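Local coordinates for putative prolyl-tRNA synthetase (Leishmania major, PDB 5XIL), which probably joins L-proline to its cognate tRNA at the expense of ATP, as a class II aminoacyl-tRNA synthetase of the parasite's protein synthesis machinery, at residues E170-V175 with G208-T213; E174-L179 with I479-P484. All coordinates share one frame; numbering follows the deposited sequence. Where two conformers were deposited one is given.

Contact 1 (E170-V175 with G208-T213)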
loop_
_atom_site.group_PDB
_atom_site.type_symbol
_atom_site.label_atom_id
_atom_site.label_comp_id
_atom_site.label_asym_id
_atom_site.label_seq_id
_atom_site.Cartn_x
_atom_site.Cartn_y
_atom_site.Cartn_z
ATOM N N GLU A 170 0.823 5.291 28.309
ATOM C CA GLU A 170 0.815 5.597 26.917
ATOM C C GLU A 170 0.788 4.312 26.086
ATOM O O GLU A 170 0.054 4.207 25.084
ATOM C CB GLU A 170 2.075 6.344 26.545
ATOM C CG GLU A 170 2.126 7.724 27.262
ATOM C CD GLU A 170 3.466 8.436 27.086
ATOM O OE1 GLU A 170 4.600 7.826 27.097
ATOM O OE2 GLU A 170 3.357 9.648 26.890
ATOM N N CYS A 171 1.648 3.393 26.497
ATOM C CA CYS A 171 1.833 2.120 25.811
ATOM C C CYS A 171 0.510 1.310 25.883
ATOM O O CYS A 171 0.012 0.879 24.850
ATOM C CB CYS A 171 2.992 1.396 26.452
ATOM S SG CYS A 171 3.345 -0.249 25.772
ATOM N N ALA A 172 -0.085 1.213 27.083
ATOM C CA ALA A 172 -1.347 0.499 27.305
ATOM C C ALA A 172 -2.481 1.076 26.524
ATOM O O ALA A 172 -3.337 0.326 25.992
ATOM C CB ALA A 172 -1.746 0.454 28.772
ATOM N N LYS A 173 -2.517 2.395 26.435
ATOM C CA LYS A 173 -3.575 3.059 25.710
ATOM C C LYS A 173 -3.486 2.737 24.203
ATOM O O LYS A 173 -4.497 2.429 23.610
ATOM C CB LYS A 173 -3.553 4.563 25.955
ATOM C CG LYS A 173 -4.408 5.428 25.034
ATOM C CD LYS A 173 -4.362 6.859 25.585
ATOM C CE LYS A 173 -5.237 7.841 24.812
ATOM N NZ LYS A 173 -4.746 7.846 23.406
ATOM N N GLU A 174 -2.281 2.718 23.654
ATOM C CA GLU A 174 -2.114 2.449 22.213
ATOM C C GLU A 174 -2.462 0.995 21.876
ATOM O O GLU A 174 -2.981 0.695 20.794
ATOM C CB GLU A 174 -0.709 2.757 21.783
ATOM C CG GLU A 174 -0.530 2.691 20.258
ATOM C CD GLU A 174 0.894 2.946 19.813
ATOM O OE1 GLU A 174 1.880 2.413 20.436
ATOM O OE2 GLU A 174 1.032 3.657 18.805
ATOM N N VAL A 175 -2.081 0.097 22.781
ATOM C CA VAL A 175 -2.415 -1.324 22.650
ATOM C C VAL A 175 -3.896 -1.517 22.316
ATOM O O VAL A 175 -4.251 -2.241 21.383
ATOM C CB VAL A 175 -2.049 -2.092 23.927
ATOM C CG1 VAL A 175 -2.751 -3.435 23.944
ATOM C CG2 VAL A 175 -0.542 -2.328 23.992
ATOM N N GLY A 208 5.852 -11.019 26.323
ATOM C CA GLY A 208 5.188 -9.802 26.765
ATOM C C GLY A 208 4.538 -9.892 28.123
ATOM O O GLY A 208 4.586 -10.927 28.769
ATOM N N ASP A 209 3.931 -8.794 28.559
ATOM C CA ASP A 209 3.201 -8.767 29.792
ATOM C C ASP A 209 1.724 -9.233 29.574
ATOM O O ASP A 209 1.201 -9.987 30.378
ATOM C CB ASP A 209 3.200 -7.404 30.416
ATOM C CG ASP A 209 4.538 -7.103 31.149
ATOM O OD1 ASP A 209 5.312 -8.050 31.377
ATOM O OD2 ASP A 209 4.776 -5.943 31.437
ATOM N N TYR A 210 1.038 -8.767 28.510
ATOM C CA TYR A 210 -0.307 -9.262 28.247
ATOM C C TYR A 210 -0.604 -9.065 26.768
ATOM O O TYR A 210 0.031 -8.259 26.117
ATOM C CB TYR A 210 -1.412 -8.644 29.143
ATOM C CG TYR A 210 -1.621 -7.150 29.035
ATOM C CD1 TYR A 210 -2.450 -6.588 28.051
ATOM C CD2 TYR A 210 -0.919 -6.280 29.869
ATOM C CE1 TYR A 210 -2.607 -5.221 27.968
ATOM C CE2 TYR A 210 -1.109 -4.922 29.816
ATOM C CZ TYR A 210 -1.902 -4.387 28.841
ATOM O OH TYR A 210 -2.054 -3.037 28.714
ATOM N N THR A 211 -1.518 -9.886 26.270
ATOM C CA THR A 211 -1.888 -9.899 24.864
ATOM C C THR A 211 -3.415 -9.647 24.800
ATOM O O THR A 211 -4.197 -10.213 25.550
ATOM C CB THR A 211 -1.500 -11.181 24.165
ATOM O OG1 THR A 211 -0.093 -11.293 24.016
ATOM C CG2 THR A 211 -2.139 -11.203 22.791
ATOM N N THR A 212 -3.812 -8.701 23.953
ATOM C CA THR A 212 -5.217 -8.453 23.676
ATOM C C THR A 212 -5.518 -8.982 22.262
ATOM O O THR A 212 -4.618 -9.078 21.400
ATOM C CB THR A 212 -5.635 -6.960 23.799
ATOM O OG1 THR A 212 -5.041 -6.193 22.732
ATOM C CG2 THR A 212 -5.296 -6.383 25.076
ATOM N N THR A 213 -6.764 -9.342 22.022
ATOM C CA THR A 213 -7.127 -10.108 20.825
ATOM C C THR A 213 -8.573 -9.796 20.387
ATOM O O THR A 213 -9.409 -9.323 21.181
ATOM C CB THR A 213 -6.979 -11.604 21.140
ATOM O OG1 THR A 213 -7.223 -12.421 19.989
ATOM C CG2 THR A 213 -7.942 -12.044 22.229
HETATM O O HOH W 1 -4.064 -2.049 27.373
#
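Val175 overlaps Thr212 and, more loosely, the Tyr210 ring, packing helix 168-189 against strand 210-218 of the antiparallel sheet in the class II synthetase catalytic domain. The short segments of helix and strand run in nearly the same direction, 26° apart, with 10.6 Å between their axes. Val175 meets the strand through one branch: with CG1 anti to the backbone N (chi1 164°), that methyl lies 3.8 Å from Thr212 OG1 and 4.1 Å from Thr212 CG2. A branched, apolar residue suits this buried spot, and threonine offers it both branches, the hydroxyl being also hydrogen-bonded to Ser230 on the adjoining strand. Tyr210 begins the strand in a classic beta bulge, in which Asp209 and Tyr210 both face Asn232. Its long side chain spans the wider gap near Ala172, whose small side chain lets Tyr210 OH come to 3.5 Å from Ala172 CB. That hydroxyl also has a hydrogen bond with Asn232 ND2, so two polar partners fix the ring's outer end. The second is a water in the ring plane, 2.6 Å from Tyr210 OH, which donates a hydrogen bond to Ala172 O at 2.8 Å.

Contact 2 (E174-L179 with I479-P484)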
loop_
_atom_site.group_PDB
_atom_site.type_symbol
_atom_site.label_atom_id
_atom_site.label_comp_id
_atom_site.label_asym_id
_atom_site.label_seq_id
_atom_site.Cartn_x
_atom_site.Cartn_y
_atom_site.Cartn_z
ATOM N N GLU A 174 -2.281 2.718 23.654
ATOM C CA GLU A 174 -2.114 2.449 22.213
ATOM C C GLU A 174 -2.462 0.995 21.876
ATOM O O GLU A 174 -2.981 0.695 20.794
ATOM C CB GLU A 174 -0.709 2.757 21.783
ATOM C CG GLU A 174 -0.530 2.691 20.258
ATOM C CD GLU A 174 0.894 2.946 19.813
ATOM O OE1 GLU A 174 1.880 2.413 20.436
ATOM O OE2 GLU A 174 1.032 3.657 18.805
ATOM N N VAL A 175 -2.081 0.097 22.781
ATOM C CA VAL A 175 -2.415 -1.324 22.650
ATOM C C VAL A 175 -3.896 -1.517 22.316
ATOM O O VAL A 175 -4.251 -2.241 21.383
ATOM C CB VAL A 175 -2.049 -2.092 23.927
ATOM C CG1 VAL A 175 -2.751 -3.435 23.944
ATOM C CG2 VAL A 175 -0.542 -2.328 23.992
ATOM N N LEU A 176 -4.761 -0.820 23.038
ATOM C CA LEU A 176 -6.193 -0.906 22.839
ATOM C C LEU A 176 -6.694 -0.079 21.665
ATOM O O LEU A 176 -7.684 -0.452 21.057
ATOM C CB LEU A 176 -6.955 -0.547 24.101
ATOM C CG LEU A 176 -6.753 -1.428 25.328
ATOM C CD1 LEU A 176 -7.361 -0.857 26.603
ATOM C CD2 LEU A 176 -7.370 -2.780 25.046
ATOM N N GLU A 177 -6.039 1.013 21.342
ATOM C CA GLU A 177 -6.369 1.762 20.143
ATOM C C GLU A 177 -6.168 0.901 18.907
ATOM O O GLU A 177 -7.023 0.904 17.989
ATOM C CB GLU A 177 -5.599 3.064 20.016
ATOM C CG GLU A 177 -6.135 4.148 20.976
ATOM C CD GLU A 177 -5.169 5.328 21.129
ATOM O OE1 GLU A 177 -3.942 5.212 20.936
ATOM O OE2 GLU A 177 -5.644 6.406 21.486
ATOM N N ILE A 178 -5.069 0.193 18.905
ATOM C CA ILE A 178 -4.717 -0.660 17.808
ATOM C C ILE A 178 -5.697 -1.831 17.731
ATOM O O ILE A 178 -6.182 -2.174 16.641
ATOM C CB ILE A 178 -3.243 -1.148 17.909
ATOM C CG1 ILE A 178 -2.255 -0.002 17.672
ATOM C CG2 ILE A 178 -2.994 -2.329 16.947
ATOM C CD1 ILE A 178 -2.222 0.537 16.255
ATOM N N LEU A 179 -6.036 -2.410 18.881
ATOM C CA LEU A 179 -7.046 -3.438 18.914
ATOM C C LEU A 179 -8.371 -2.984 18.351
ATOM O O LEU A 179 -8.973 -3.726 17.569
ATOM C CB LEU A 179 -7.263 -4.025 20.342
ATOM C CG LEU A 179 -8.065 -5.330 20.334
ATOM C CD1 LEU A 179 -7.212 -6.442 19.806
ATOM C CD2 LEU A 179 -8.578 -5.654 21.722
ATOM N N ILE A 479 -10.518 -13.680 27.587
ATOM C CA ILE A 479 -11.379 -13.154 28.621
ATOM C C ILE A 479 -12.029 -11.922 27.981
ATOM O O ILE A 479 -11.316 -10.949 27.714
ATOM C CB ILE A 479 -10.612 -12.659 29.858
ATOM C CG1 ILE A 479 -9.817 -13.806 30.386
ATOM C CG2 ILE A 479 -11.608 -12.252 30.940
ATOM C CD1 ILE A 479 -8.459 -13.455 30.865
ATOM N N PRO A 480 -13.327 -12.002 27.661
ATOM C CA PRO A 480 -13.976 -10.884 26.961
ATOM C C PRO A 480 -14.051 -9.618 27.799
ATOM O O PRO A 480 -14.340 -9.695 28.990
ATOM C CB PRO A 480 -15.376 -11.409 26.659
ATOM C CG PRO A 480 -15.345 -12.824 26.877
ATOM C CD PRO A 480 -14.216 -13.177 27.776
ATOM N N PHE A 481 -13.795 -8.471 27.183
ATOM C CA PHE A 481 -13.919 -7.210 27.871
ATOM C C PHE A 481 -15.390 -6.972 28.222
ATOM O O PHE A 481 -15.674 -6.419 29.251
ATOM C CB PHE A 481 -13.370 -6.053 27.014
ATOM C CG PHE A 481 -11.882 -6.115 26.764
ATOM C CD1 PHE A 481 -11.022 -6.475 27.755
ATOM C CD2 PHE A 481 -11.348 -5.707 25.576
ATOM C CE1 PHE A 481 -9.669 -6.561 27.565
ATOM C CE2 PHE A 481 -9.973 -5.754 25.361
ATOM C CZ PHE A 481 -9.131 -6.195 26.353
ATOM N N GLU A 482 -16.308 -7.436 27.384
ATOM C CA GLU A 482 -17.740 -7.324 27.651
ATOM C C GLU A 482 -18.146 -8.591 28.377
ATOM O O GLU A 482 -18.274 -9.619 27.737
ATOM C CB GLU A 482 -18.515 -7.183 26.326
ATOM C CG GLU A 482 -20.031 -7.027 26.493
ATOM C CD GLU A 482 -20.702 -6.446 25.248
ATOM O OE1 GLU A 482 -20.560 -7.014 24.143
ATOM O OE2 GLU A 482 -21.338 -5.382 25.385
ATOM N N GLN A 483 -18.286 -8.521 29.701
ATOM C CA GLN A 483 -18.689 -9.639 30.517
ATOM C C GLN A 483 -20.211 -9.712 30.682
ATOM O O GLN A 483 -20.858 -8.706 30.605
ATOM C CB GLN A 483 -18.076 -9.514 31.911
ATOM C CG GLN A 483 -16.591 -9.679 31.941
ATOM C CD GLN A 483 -16.168 -11.103 31.975
ATOM O OE1 GLN A 483 -16.549 -11.848 32.867
ATOM N NE2 GLN A 483 -15.329 -11.510 31.026
ATOM N N PRO A 484 -20.762 -10.898 30.836
ATOM C CA PRO A 484 -22.192 -11.081 31.184
ATOM C C PRO A 484 -22.623 -10.238 32.370
ATOM O O PRO A 484 -21.835 -9.998 33.268
ATOM C CB PRO A 484 -22.253 -12.540 31.632
ATOM C CG PRO A 484 -21.136 -13.192 30.931
ATOM C CD PRO A 484 -20.035 -12.178 30.804
#
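Phe481 reaches across to Leu176 and Leu179 from a chain that is just leaving strand 475-480. Ahead of it, Ile479 and Pro480 end that strand; Ile479 pairs through its backbone with Arg198, and the ring of Pro480 rests on Val195, both on strand 195-198. Pro480 also offers its carbonyl oxygen to a later residue of the turn. At Phe481 the side chain leaves with CG anti to its own carbonyl carbon (chi1 -66°), and the ring extends to the helix, where its CE2 corner does most of the touching. Leu179 CD2 comes to that corner at the ring edge, near the ring plane, 3.9 Å from Phe481 CE2. Leu176 CD2 approaches obliquely, 4.0 Å from Phe481 CE2 and 4.1 Å from Phe481 CZ. The leucines are three positions apart, nearly one helical turn, and therefore present their methyls from one side of helix 168-189. This is apolar packing between the class II catalytic core and the C-terminal domain of prolyl-tRNA synthetase, and a large flat side chain suits it because the backbones are far apart: Leu176 CA and Phe481 CA are 11.2 Å from each other. Leu179 is buried, whereas Leu176 and Phe481 lie at the exposed margin. The bend at Phe481 and Glu482 brings Gln483 near Pro480, and Gln483 NE2 donates a nearly straight hydrogen bond (175°) to a lone pair of Pro480 O, 2.9 Å away. An amide side chain fits here because its other end, Gln483 OE1, accepts from the backbone N of Trp505 on strand 504-509.

Following the chain from the N terminus, both contacts begin on helix 168-189, sharing Glu174 and Val175. Contact 1 closes a short loop, with 32 residues between its segments, when strand 210-218 comes back beside the helix. Contact 2 closes far later: 299 residues intervene before 479-484 arrives from the C-terminal domain. Contact 2 thus opens inside the loop of contact 1 and closes far beyond 208-213, so the two cross rather than nest. Thr212 joins them in space, its CG2 lying 4.0 Å from Phe481 CZ. Together they tie one helix to a core strand and to the C-terminal domain.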